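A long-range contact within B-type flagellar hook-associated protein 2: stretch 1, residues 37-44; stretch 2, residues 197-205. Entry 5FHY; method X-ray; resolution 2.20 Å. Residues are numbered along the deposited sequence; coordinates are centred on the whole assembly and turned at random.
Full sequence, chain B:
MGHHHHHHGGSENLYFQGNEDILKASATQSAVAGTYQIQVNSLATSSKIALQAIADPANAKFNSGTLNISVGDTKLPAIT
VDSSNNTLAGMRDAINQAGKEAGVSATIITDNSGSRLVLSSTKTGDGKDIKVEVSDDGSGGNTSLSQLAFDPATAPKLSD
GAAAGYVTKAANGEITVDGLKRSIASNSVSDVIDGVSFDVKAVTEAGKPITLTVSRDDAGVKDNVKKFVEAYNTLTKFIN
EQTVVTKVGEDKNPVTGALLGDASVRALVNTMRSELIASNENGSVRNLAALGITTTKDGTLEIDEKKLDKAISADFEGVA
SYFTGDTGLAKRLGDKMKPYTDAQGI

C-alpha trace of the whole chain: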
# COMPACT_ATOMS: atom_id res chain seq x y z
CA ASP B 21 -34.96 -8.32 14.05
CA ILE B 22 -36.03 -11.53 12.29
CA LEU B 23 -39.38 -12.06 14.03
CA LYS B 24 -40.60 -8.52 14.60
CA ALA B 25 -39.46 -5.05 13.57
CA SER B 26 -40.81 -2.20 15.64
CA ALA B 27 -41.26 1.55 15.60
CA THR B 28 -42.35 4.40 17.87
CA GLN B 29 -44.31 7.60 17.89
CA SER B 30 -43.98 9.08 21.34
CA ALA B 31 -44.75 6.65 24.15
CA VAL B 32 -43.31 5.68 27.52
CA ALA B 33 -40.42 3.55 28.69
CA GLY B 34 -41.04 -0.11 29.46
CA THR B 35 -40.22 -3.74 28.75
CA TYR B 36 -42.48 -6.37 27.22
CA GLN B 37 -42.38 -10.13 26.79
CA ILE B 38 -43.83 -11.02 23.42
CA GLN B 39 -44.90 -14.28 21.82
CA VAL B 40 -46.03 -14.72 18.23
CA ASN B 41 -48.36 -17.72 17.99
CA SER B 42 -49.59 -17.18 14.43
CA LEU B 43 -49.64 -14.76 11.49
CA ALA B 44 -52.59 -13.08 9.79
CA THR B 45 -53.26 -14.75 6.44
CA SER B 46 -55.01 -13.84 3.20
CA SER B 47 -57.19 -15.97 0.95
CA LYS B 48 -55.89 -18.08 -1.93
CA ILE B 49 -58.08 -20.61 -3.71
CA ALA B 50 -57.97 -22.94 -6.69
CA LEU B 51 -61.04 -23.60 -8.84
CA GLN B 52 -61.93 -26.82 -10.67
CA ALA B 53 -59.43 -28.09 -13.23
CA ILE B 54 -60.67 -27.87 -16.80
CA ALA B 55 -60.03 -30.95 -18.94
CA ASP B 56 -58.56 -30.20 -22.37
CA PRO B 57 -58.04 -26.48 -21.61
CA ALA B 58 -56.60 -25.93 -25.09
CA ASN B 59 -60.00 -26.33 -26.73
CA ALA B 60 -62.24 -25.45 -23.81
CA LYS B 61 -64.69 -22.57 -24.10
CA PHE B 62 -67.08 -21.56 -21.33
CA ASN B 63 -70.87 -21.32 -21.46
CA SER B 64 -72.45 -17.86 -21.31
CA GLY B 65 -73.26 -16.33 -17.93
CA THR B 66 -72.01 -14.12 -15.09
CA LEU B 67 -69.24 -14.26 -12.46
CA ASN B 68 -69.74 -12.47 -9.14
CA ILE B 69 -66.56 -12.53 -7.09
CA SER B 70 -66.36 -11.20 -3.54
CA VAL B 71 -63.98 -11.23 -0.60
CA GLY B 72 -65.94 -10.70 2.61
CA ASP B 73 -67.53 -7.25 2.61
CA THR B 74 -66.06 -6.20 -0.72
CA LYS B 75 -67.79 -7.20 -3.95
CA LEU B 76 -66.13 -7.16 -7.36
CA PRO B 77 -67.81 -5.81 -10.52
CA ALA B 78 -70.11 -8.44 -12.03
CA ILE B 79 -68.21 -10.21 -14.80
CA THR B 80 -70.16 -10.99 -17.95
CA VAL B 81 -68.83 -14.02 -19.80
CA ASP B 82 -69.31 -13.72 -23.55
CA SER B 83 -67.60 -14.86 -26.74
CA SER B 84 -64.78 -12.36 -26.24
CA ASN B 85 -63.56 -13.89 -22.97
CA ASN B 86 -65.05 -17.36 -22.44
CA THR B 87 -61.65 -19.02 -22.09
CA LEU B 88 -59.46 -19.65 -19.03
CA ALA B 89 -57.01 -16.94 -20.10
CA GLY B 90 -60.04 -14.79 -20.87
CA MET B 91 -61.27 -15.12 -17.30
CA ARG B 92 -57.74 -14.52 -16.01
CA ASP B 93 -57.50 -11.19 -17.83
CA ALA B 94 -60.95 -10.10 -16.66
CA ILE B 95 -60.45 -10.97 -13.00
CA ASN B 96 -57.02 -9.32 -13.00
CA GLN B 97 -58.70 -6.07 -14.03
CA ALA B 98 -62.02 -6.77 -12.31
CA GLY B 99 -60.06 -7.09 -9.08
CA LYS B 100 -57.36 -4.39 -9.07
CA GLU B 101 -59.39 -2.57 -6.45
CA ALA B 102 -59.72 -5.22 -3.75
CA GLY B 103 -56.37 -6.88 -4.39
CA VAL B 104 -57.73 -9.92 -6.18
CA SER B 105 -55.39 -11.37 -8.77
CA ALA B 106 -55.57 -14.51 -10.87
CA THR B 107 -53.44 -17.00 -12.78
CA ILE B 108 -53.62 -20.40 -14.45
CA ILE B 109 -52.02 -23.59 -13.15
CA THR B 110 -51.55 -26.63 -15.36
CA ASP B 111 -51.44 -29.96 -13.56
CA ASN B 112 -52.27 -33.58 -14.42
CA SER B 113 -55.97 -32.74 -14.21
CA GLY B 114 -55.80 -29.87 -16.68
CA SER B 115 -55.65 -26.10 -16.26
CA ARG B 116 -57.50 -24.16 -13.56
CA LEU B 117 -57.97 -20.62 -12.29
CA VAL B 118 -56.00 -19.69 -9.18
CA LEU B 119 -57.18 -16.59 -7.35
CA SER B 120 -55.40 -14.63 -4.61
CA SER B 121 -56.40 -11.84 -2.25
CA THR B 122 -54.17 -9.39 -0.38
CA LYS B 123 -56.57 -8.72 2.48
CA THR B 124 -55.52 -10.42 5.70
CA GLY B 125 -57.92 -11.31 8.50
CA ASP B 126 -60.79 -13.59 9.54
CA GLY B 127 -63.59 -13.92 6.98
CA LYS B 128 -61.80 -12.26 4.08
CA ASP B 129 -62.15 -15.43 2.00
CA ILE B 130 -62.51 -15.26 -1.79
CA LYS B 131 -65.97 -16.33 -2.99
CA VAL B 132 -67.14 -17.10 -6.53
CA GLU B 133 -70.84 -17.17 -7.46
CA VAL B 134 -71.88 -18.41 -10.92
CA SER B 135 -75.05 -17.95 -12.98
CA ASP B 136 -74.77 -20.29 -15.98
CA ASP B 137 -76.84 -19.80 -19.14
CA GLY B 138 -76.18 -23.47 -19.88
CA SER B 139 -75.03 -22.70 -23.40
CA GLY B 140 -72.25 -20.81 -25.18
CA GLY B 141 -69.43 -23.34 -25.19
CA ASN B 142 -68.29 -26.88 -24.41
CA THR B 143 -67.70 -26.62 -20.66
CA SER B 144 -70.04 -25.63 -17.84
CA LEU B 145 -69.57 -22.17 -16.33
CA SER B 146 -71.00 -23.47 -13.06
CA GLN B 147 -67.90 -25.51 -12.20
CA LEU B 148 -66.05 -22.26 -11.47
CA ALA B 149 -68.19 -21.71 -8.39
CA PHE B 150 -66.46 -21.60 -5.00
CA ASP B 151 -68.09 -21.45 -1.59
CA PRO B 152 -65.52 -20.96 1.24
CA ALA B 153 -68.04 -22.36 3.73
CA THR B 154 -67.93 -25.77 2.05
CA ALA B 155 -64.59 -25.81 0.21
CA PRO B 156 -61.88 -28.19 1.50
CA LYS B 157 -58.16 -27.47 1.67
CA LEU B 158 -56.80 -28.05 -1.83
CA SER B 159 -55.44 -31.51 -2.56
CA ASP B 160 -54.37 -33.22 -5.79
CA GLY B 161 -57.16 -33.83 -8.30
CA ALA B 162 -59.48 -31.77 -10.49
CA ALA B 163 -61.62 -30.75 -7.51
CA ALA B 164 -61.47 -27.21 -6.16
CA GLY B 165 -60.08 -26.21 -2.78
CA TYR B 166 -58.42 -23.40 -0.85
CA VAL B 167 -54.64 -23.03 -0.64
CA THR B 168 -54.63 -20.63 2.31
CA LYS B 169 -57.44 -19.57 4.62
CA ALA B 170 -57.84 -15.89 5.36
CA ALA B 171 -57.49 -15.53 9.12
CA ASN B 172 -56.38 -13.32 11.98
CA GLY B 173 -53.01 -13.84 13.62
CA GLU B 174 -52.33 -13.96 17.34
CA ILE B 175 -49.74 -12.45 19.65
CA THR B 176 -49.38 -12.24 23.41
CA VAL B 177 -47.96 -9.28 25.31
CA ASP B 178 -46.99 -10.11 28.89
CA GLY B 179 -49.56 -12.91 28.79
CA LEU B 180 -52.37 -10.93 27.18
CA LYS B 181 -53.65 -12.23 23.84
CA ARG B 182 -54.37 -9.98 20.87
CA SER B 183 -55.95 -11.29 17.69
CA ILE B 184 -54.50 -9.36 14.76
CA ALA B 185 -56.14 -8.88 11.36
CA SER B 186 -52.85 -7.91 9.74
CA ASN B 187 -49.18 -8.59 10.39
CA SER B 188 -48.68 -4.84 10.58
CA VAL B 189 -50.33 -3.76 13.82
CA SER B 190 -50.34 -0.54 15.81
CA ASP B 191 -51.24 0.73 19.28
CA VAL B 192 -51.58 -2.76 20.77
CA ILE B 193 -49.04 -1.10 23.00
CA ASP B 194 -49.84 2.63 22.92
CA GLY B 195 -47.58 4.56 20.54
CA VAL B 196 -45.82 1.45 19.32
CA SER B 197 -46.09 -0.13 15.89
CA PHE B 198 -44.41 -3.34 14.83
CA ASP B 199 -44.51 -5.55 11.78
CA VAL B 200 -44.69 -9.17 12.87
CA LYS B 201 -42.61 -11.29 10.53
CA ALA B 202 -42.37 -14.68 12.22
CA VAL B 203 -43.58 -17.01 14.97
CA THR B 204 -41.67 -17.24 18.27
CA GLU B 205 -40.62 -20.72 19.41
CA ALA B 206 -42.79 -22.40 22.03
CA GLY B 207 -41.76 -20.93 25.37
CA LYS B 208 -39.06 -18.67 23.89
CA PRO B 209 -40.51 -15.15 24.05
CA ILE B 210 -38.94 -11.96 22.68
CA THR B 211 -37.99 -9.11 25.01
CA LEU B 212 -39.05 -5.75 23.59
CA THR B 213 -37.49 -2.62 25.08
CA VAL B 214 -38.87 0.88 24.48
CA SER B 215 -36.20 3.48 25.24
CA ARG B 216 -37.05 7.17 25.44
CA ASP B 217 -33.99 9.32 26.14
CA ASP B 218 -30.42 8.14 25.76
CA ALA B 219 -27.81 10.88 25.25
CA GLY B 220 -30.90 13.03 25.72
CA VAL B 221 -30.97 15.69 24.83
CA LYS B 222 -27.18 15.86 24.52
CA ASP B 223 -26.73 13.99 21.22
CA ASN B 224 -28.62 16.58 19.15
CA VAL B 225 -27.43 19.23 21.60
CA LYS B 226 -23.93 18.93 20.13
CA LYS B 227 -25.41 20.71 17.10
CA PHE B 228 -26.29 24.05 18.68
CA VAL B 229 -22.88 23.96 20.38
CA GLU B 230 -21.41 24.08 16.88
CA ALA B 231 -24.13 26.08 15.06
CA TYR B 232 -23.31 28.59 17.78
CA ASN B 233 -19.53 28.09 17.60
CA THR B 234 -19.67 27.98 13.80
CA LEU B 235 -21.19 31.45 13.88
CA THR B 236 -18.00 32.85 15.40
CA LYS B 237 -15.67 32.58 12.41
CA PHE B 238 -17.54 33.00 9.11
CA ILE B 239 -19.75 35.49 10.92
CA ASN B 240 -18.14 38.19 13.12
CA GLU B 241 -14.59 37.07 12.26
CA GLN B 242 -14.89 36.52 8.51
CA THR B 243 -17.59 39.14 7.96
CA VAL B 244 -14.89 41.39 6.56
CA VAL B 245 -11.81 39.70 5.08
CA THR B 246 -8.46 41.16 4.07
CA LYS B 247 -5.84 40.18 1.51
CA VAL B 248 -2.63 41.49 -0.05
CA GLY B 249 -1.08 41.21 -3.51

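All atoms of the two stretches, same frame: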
# COMPACT_ATOMS: atom_id res chain seq x y z
N GLN B 37 -42.64 -8.78 27.26
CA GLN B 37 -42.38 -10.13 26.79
C GLN B 37 -43.42 -10.50 25.74
O GLN B 37 -44.62 -10.48 26.01
CB GLN B 37 -42.39 -11.12 27.95
CG GLN B 37 -41.28 -10.88 28.96
CD GLN B 37 -39.90 -11.10 28.37
OE1 GLN B 37 -39.21 -10.15 28.00
NE2 GLN B 37 -39.49 -12.36 28.28
N ILE B 38 -42.95 -10.85 24.55
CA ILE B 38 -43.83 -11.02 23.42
C ILE B 38 -43.71 -12.40 22.80
O ILE B 38 -42.61 -12.90 22.57
CB ILE B 38 -43.55 -9.96 22.33
CG1 ILE B 38 -43.70 -8.55 22.92
CG2 ILE B 38 -44.48 -10.14 21.14
CD1 ILE B 38 -43.79 -7.46 21.87
N GLN B 39 -44.85 -13.03 22.56
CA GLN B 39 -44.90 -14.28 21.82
C GLN B 39 -45.65 -14.03 20.52
O GLN B 39 -46.57 -13.21 20.48
CB GLN B 39 -45.59 -15.39 22.63
CG GLN B 39 -44.86 -15.80 23.90
CD GLN B 39 -45.55 -16.96 24.62
OE1 GLN B 39 -46.36 -17.68 24.03
NE2 GLN B 39 -45.24 -17.13 25.90
N VAL B 40 -45.27 -14.73 19.47
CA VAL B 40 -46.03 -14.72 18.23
C VAL B 40 -46.52 -16.14 17.97
O VAL B 40 -45.73 -17.02 17.64
CB VAL B 40 -45.20 -14.21 17.04
CG1 VAL B 40 -45.99 -14.36 15.74
CG2 VAL B 40 -44.80 -12.75 17.26
N ASN B 41 -47.82 -16.37 18.13
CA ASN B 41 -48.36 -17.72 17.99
C ASN B 41 -48.78 -18.03 16.56
O ASN B 41 -48.71 -19.18 16.13
CB ASN B 41 -49.54 -17.92 18.94
CG ASN B 41 -49.15 -17.84 20.41
OD1 ASN B 41 -47.99 -18.06 20.77
ND2 ASN B 41 -50.11 -17.55 21.26
N SER B 42 -49.22 -17.01 15.83
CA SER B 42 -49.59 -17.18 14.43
C SER B 42 -49.61 -15.85 13.68
O SER B 42 -49.64 -14.78 14.29
CB SER B 42 -50.96 -17.85 14.31
OG SER B 42 -51.97 -17.09 14.95
N LEU B 43 -49.59 -15.93 12.35
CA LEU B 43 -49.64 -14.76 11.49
C LEU B 43 -51.03 -14.58 10.89
O LEU B 43 -51.79 -15.54 10.74
CB LEU B 43 -48.60 -14.86 10.38
CG LEU B 43 -47.15 -15.09 10.82
CD1 LEU B 43 -46.26 -15.36 9.61
CD2 LEU B 43 -46.65 -13.91 11.62
N ALA B 44 -51.37 -13.34 10.53
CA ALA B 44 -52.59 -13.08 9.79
C ALA B 44 -52.39 -13.54 8.35
O ALA B 44 -51.34 -13.29 7.76
CB ALA B 44 -52.96 -11.61 9.84
N SER B 197 -45.69 0.65 17.05
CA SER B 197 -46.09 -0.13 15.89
C SER B 197 -45.01 -1.15 15.61
O SER B 197 -43.82 -0.83 15.64
CB SER B 197 -46.30 0.76 14.66
OG SER B 197 -47.27 1.76 14.90
N PHE B 198 -45.39 -2.38 15.32
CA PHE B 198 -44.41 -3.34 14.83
C PHE B 198 -44.98 -4.24 13.77
O PHE B 198 -46.17 -4.58 13.78
CB PHE B 198 -43.83 -4.18 15.98
CG PHE B 198 -44.85 -4.65 16.99
CD1 PHE B 198 -45.70 -5.70 16.70
CD2 PHE B 198 -44.93 -4.06 18.24
CE1 PHE B 198 -46.62 -6.15 17.63
CE2 PHE B 198 -45.85 -4.51 19.18
CZ PHE B 198 -46.70 -5.55 18.87
N ASP B 199 -44.12 -4.65 12.85
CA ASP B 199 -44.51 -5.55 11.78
C ASP B 199 -44.06 -6.95 12.17
O ASP B 199 -42.87 -7.23 12.20
CB ASP B 199 -43.89 -5.12 10.45
CG ASP B 199 -44.44 -3.79 9.94
OD1 ASP B 199 -45.33 -3.80 9.07
OD2 ASP B 199 -43.95 -2.74 10.40
N VAL B 200 -45.02 -7.82 12.45
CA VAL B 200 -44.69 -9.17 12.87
C VAL B 200 -44.33 -9.98 11.64
O VAL B 200 -45.07 -10.01 10.66
CB VAL B 200 -45.86 -9.83 13.63
CG1 VAL B 200 -45.52 -11.27 13.95
CG2 VAL B 200 -46.17 -9.05 14.90
N LYS B 201 -43.17 -10.63 11.70
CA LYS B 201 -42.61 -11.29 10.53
C LYS B 201 -42.51 -12.79 10.71
O LYS B 201 -42.45 -13.53 9.73
CB LYS B 201 -41.22 -10.72 10.22
CG LYS B 201 -41.15 -9.20 10.21
CD LYS B 201 -39.72 -8.72 9.94
CE LYS B 201 -39.17 -9.26 8.63
NZ LYS B 201 -37.73 -8.93 8.44
N ALA B 202 -42.49 -13.25 11.96
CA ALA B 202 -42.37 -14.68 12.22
C ALA B 202 -42.81 -15.09 13.62
O ALA B 202 -42.84 -14.29 14.56
CB ALA B 202 -40.93 -15.11 11.98
N VAL B 203 -43.13 -16.37 13.74
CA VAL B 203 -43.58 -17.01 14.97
C VAL B 203 -42.42 -17.17 15.97
O VAL B 203 -41.30 -17.47 15.56
CB VAL B 203 -44.22 -18.38 14.66
CG1 VAL B 203 -44.41 -19.22 15.91
CG2 VAL B 203 -45.55 -18.19 13.92
N THR B 204 -42.68 -16.96 17.26
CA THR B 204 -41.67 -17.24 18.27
C THR B 204 -41.74 -18.72 18.64
O THR B 204 -42.80 -19.33 18.55
CB THR B 204 -41.86 -16.38 19.53
OG1 THR B 204 -43.10 -16.72 20.16
CG2 THR B 204 -41.85 -14.90 19.19
N GLU B 205 -40.63 -19.30 19.07
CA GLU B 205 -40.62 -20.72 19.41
C GLU B 205 -41.37 -20.94 20.71
O GLU B 205 -41.45 -20.04 21.55
CB GLU B 205 -39.18 -21.24 19.52

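Strand 37-42 meets the end of strand 197-200 and the loop that follows it, in a contact that buries 441 Å² in total; no two touching residues are less than 157 apart in sequence. The backbones come closest at V40 and V203, whose CA atoms lie 4.7 Å apart. Two hydrogen bonds join V40 to T204. The amide V40 N donates to the side-chain oxygen T204 OG1 (3.0 Å, 160° at the hydrogen), and T204 N donates to V40 O (3.1 Å, 145°). Both polar backbone atoms of V40 are thus paired with one residue, but one of the acceptors is a hydroxyl, on T204 in the p rotamer (chi1 64°), in place of a backbone carbonyl. V40 O also receives a CA-H...O contact from V203 CA (3.4 Å). Apolar side chains pack beside these bonds. V40, the residue most covered here, points toward the other stretch and sets CG1 3.6 Å from V200 CG1; its CG1 is 4.3 Å from V203 CG2, and T204 CG2 lies 4.0 Å from V40 CB. V40 CG1 also lies 3.4 Å from the carbonyl A202 O, a van der Waals contact. L43 also reaches V200, with L43 CD2 3.7 Å from V200 CG1, so both side chains converge on the same methyl. Toward the start of both stretches, I38 CD1 approaches the F198 ring obliquely, loosely at 4.5 Å from F198 CE2.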